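Local atomic coordinates of putative ribose operon repressor (Burkholderia thailandensis, PDB entry 3EGC), a protein that probably acts as a LacI-family transcriptional repressor that binds regulatory DNA, here represented by its periplasmic-binding-protein-like effector domain. Residues A[141-146]-A[237-242]. Numbering follows the deposited sequence.
Sequences RERLKG and VEQPTR
The guanidinium of Arg143 comes up to the amide of Gln239 at the hinge of a two-lobed, periplasmic-binding-protein-like domain of the LacI family, where the chain passes from strand 236-238 of one lobe to helix 241-257 of the other. The backbones stay well apart, 12.7 Å between Arg143 CA and Gln239 CA, and the two long side chains span the distance from opposite directions. Arg143 leaves helix 138-153 with CG beside its backbone N (chi1 -72°) and then runs extended to NE, which carries the guanidinium out to the crossover. Gln239 is likewise extended beyond CG.

The polar contact is narrow: Arg143 NH2 comes to 3.3 Å from Gln239 OE1, and it lies 3.7 Å from Gln239 NE2. Guanidinium and amide stand almost perpendicular, 86° apart, and the oxygen approaches the guanidinium obliquely. Stronger partners hold both ends. Arg143 NH2 and NH1 donate to Asn109 OD1 and Ser193 O, and Phe221 adds a cation-pi contact; Gln239 OE1 bonds Ser107 OG, while NE2 bonds Asp222 OD1. These two bonds hold the rotation of the amide, and Arg143 NH2 sits to one side of the amide plane, tilted from it, with OE1 the nearer of the two amide ends. In LacI-family relatives the cleft between the lobes receives the effector, so this buried pair, near the hinge, probably belongs to the cleft lining.

A second shell positions Asn109: its ND2 bonds Glu142 OE2, while Glu142 OE1 forms a salt bridge with Arg266. In the crossover, Pro240 is both the N-cap residue of helix 241-257 and the centre of an inverse gamma turn, closed by a weak bond of 2.9 Å from Thr241 N to Gln239 O.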
ATOM      1  N   ARG A 141     -18.706   6.754 -11.170  1.00 34.55           N
ATOM      2  CA  ARG A 141     -19.744   6.871 -12.170  1.00 35.71           C
ATOM      3  C   ARG A 141     -19.763   5.579 -13.044  1.00 35.35           C
ATOM      4  O   ARG A 141     -20.794   4.984 -13.290  1.00 35.08           O
ATOM      5  CB  ARG A 141     -19.497   8.152 -13.002  1.00 36.17           C
ATOM      6  CG  ARG A 141     -20.669   9.066 -13.110  1.00 39.22           C
ATOM      7  CD  ARG A 141     -20.433  10.503 -12.668  1.00 40.24           C
ATOM      8  NE  ARG A 141     -19.091  11.052 -12.860  1.00 43.29           N
ATOM      9  CZ  ARG A 141     -18.523  11.167 -14.044  1.00 44.83           C
ATOM     10  NH1 ARG A 141     -17.314  11.698 -14.161  1.00 45.33           N
ATOM     11  NH2 ARG A 141     -19.195  10.726 -15.101  1.00 46.05           N
ATOM     12  N   GLU A 142     -18.603   5.150 -13.493  1.00 34.11           N
ATOM     13  CA  GLU A 142     -18.543   4.044 -14.415  1.00 34.12           C
ATOM     14  C   GLU A 142     -18.842   2.703 -13.745  1.00 33.81           C
ATOM     15  O   GLU A 142     -19.443   1.827 -14.337  1.00 33.40           O
ATOM     16  CB  GLU A 142     -17.200   3.996 -15.125  1.00 33.67           C
ATOM     17  CG  GLU A 142     -16.994   5.019 -16.197  1.00 32.42           C
ATOM     18  CD  GLU A 142     -15.572   4.931 -16.750  1.00 33.18           C
ATOM     19  OE1 GLU A 142     -15.243   5.691 -17.670  1.00 35.62           O
ATOM     20  OE2 GLU A 142     -14.779   4.099 -16.257  1.00 31.51           O
ATOM     21  N   ARG A 143     -18.432   2.562 -12.500  1.00 33.84           N
ATOM     22  CA  ARG A 143     -18.688   1.341 -11.744  1.00 33.87           C
ATOM     23  C   ARG A 143     -20.175   1.219 -11.406  1.00 34.15           C
ATOM     24  O   ARG A 143     -20.744   0.117 -11.477  1.00 32.87           O
ATOM     25  CB  ARG A 143     -17.809   1.253 -10.517  1.00 33.27           C
ATOM     26  CG  ARG A 143     -16.347   0.960 -10.907  1.00 34.13           C
ATOM     27  CD  ARG A 143     -15.300   1.153  -9.781  1.00 29.98           C
ATOM     28  NE  ARG A 143     -14.013   1.274 -10.441  1.00 28.19           N
ATOM     29  CZ  ARG A 143     -12.849   1.517  -9.869  1.00 29.16           C
ATOM     30  NH1 ARG A 143     -12.729   1.675  -8.543  1.00 25.67           N
ATOM     31  NH2 ARG A 143     -11.792   1.617 -10.671  1.00 29.53           N
ATOM     32  N   LEU A 144     -20.812   2.369 -11.158  1.00 33.91           N
ATOM     33  CA  LEU A 144     -22.271   2.403 -10.964  1.00 35.06           C
ATOM     34  C   LEU A 144     -23.042   2.043 -12.241  1.00 34.79           C
ATOM     35  O   LEU A 144     -23.981   1.235 -12.217  1.00 34.42           O
ATOM     36  CB  LEU A 144     -22.719   3.747 -10.435  1.00 34.67           C
ATOM     37  CG  LEU A 144     -23.928   3.769  -9.524  1.00 36.76           C
ATOM     38  CD1 LEU A 144     -23.646   2.952  -8.252  1.00 35.24           C
ATOM     39  CD2 LEU A 144     -24.382   5.244  -9.183  1.00 37.84           C
ATOM     40  N   LYS A 145     -22.615   2.616 -13.362  1.00 34.35           N
ATOM     41  CA  LYS A 145     -23.157   2.274 -14.685  1.00 34.97           C
ATOM     42  C   LYS A 145     -23.126   0.760 -15.036  1.00 34.91           C
ATOM     43  O   LYS A 145     -24.094   0.224 -15.614  1.00 34.54           O
ATOM     44  CB  LYS A 145     -22.410   3.056 -15.760  1.00 34.88           C
ATOM     45  CG  LYS A 145     -22.770   2.713 -17.170  1.00 34.62           C
ATOM     46  CD  LYS A 145     -22.097   3.674 -18.164  1.00 36.15           C
ATOM     47  CE  LYS A 145     -22.442   3.261 -19.605  1.00 39.00           C
ATOM     48  NZ  LYS A 145     -21.756   4.065 -20.665  1.00 38.16           N
ATOM     49  N   GLY A 146     -22.017   0.094 -14.683  1.00 34.12           N
ATOM     50  CA  GLY A 146     -21.874  -1.340 -14.907  1.00 34.13           C
ATOM     51  C   GLY A 146     -22.860  -2.128 -14.073  1.00 33.85           C
ATOM     52  O   GLY A 146     -23.470  -3.091 -14.539  1.00 33.36           O
ATOM     53  N   VAL A 237     -12.822  -7.710  -8.665  1.00 31.79           N
ATOM     54  CA  VAL A 237     -12.333  -7.310  -9.957  1.00 31.26           C
ATOM     55  C   VAL A 237     -10.917  -6.752  -9.810  1.00 31.24           C
ATOM     56  O   VAL A 237     -10.698  -5.661  -9.244  1.00 31.45           O
ATOM     57  CB  VAL A 237     -13.340  -6.424 -10.774  1.00 31.72           C
ATOM     58  CG1 VAL A 237     -14.222  -5.627  -9.900  1.00 32.81           C
ATOM     59  CG2 VAL A 237     -12.597  -5.550 -11.846  1.00 31.22           C
ATOM     60  N   GLU A 238      -9.959  -7.547 -10.261  1.00 30.12           N
ATOM     61  CA  GLU A 238      -8.579  -7.150 -10.208  1.00 30.25           C
ATOM     62  C   GLU A 238      -8.284  -6.097 -11.242  1.00 29.61           C
ATOM     63  O   GLU A 238      -8.644  -6.248 -12.401  1.00 29.26           O
ATOM     64  CB  GLU A 238      -7.652  -8.359 -10.397  1.00 30.39           C
ATOM     65  CG  GLU A 238      -6.175  -8.027 -10.379  1.00 30.86           C
ATOM     66  CD  GLU A 238      -5.337  -9.235 -10.635  1.00 34.51           C
ATOM     67  OE1 GLU A 238      -4.815  -9.382 -11.780  1.00 34.80           O
ATOM     68  OE2 GLU A 238      -5.213 -10.054  -9.686  1.00 36.53           O
ATOM     69  N   GLN A 239      -7.622  -5.031 -10.805  1.00 28.85           N
ATOM     70  CA  GLN A 239      -7.170  -3.987 -11.718  1.00 29.03           C
ATOM     71  C   GLN A 239      -5.710  -4.250 -12.050  1.00 28.71           C
ATOM     72  O   GLN A 239      -4.981  -4.674 -11.154  1.00 27.79           O
ATOM     73  CB  GLN A 239      -7.355  -2.615 -11.096  1.00 28.38           C
ATOM     74  CG  GLN A 239      -8.787  -2.247 -10.940  1.00 29.32           C
ATOM     75  CD  GLN A 239      -8.960  -0.750 -10.635  1.00 31.98           C
ATOM     76  OE1 GLN A 239      -9.001   0.080 -11.554  1.00 30.05           O
ATOM     77  NE2 GLN A 239      -9.016  -0.407  -9.344  1.00 28.39           N
ATOM     78  N   PRO A 240      -5.282  -3.979 -13.313  1.00 28.08           N
ATOM     79  CA  PRO A 240      -3.870  -4.115 -13.702  1.00 28.34           C
ATOM     80  C   PRO A 240      -3.017  -2.901 -13.227  1.00 27.96           C
ATOM     81  O   PRO A 240      -2.447  -2.143 -14.023  1.00 27.42           O
ATOM     82  CB  PRO A 240      -3.948  -4.165 -15.239  1.00 27.98           C
ATOM     83  CG  PRO A 240      -5.109  -3.237 -15.556  1.00 27.58           C
ATOM     84  CD  PRO A 240      -6.072  -3.323 -14.367  1.00 28.11           C
ATOM     85  N   THR A 241      -2.907  -2.747 -11.929  1.00 28.40           N
ATOM     86  CA  THR A 241      -2.283  -1.527 -11.351  1.00 29.68           C
ATOM     87  C   THR A 241      -0.904  -1.215 -11.837  1.00 29.62           C
ATOM     88  O   THR A 241      -0.625  -0.087 -12.220  1.00 30.15           O
ATOM     89  CB  THR A 241      -2.197  -1.609  -9.813  1.00 29.99           C
ATOM     90  OG1 THR A 241      -1.535  -2.851  -9.423  1.00 31.00           O
ATOM     91  CG2 THR A 241      -3.548  -1.595  -9.225  1.00 28.11           C
ATOM     92  N   ARG A 242      -0.037  -2.207 -11.830  1.00 29.51           N
ATOM     93  CA  ARG A 242       1.306  -2.021 -12.359  1.00 31.14           C
ATOM     94  C   ARG A 242       1.366  -1.625 -13.828  1.00 30.37           C
ATOM     95  O   ARG A 242       2.113  -0.738 -14.202  1.00 30.38           O
ATOM     96  CB  ARG A 242       2.171  -3.283 -12.071  1.00 31.33           C
ATOM     97  CG  ARG A 242       2.839  -3.186 -10.692  1.00 36.00           C
ATOM     98  CD  ARG A 242       3.205  -4.598 -10.110  1.00 43.46           C
ATOM     99  NE  ARG A 242       2.001  -5.352  -9.773  1.00 47.74           N
ATOM    100  CZ  ARG A 242       1.679  -5.799  -8.554  1.00 49.60           C
ATOM    101  NH1 ARG A 242       2.503  -5.623  -7.520  1.00 50.93           N
ATOM    102  NH2 ARG A 242       0.526  -6.468  -8.389  1.00 50.24           N
TER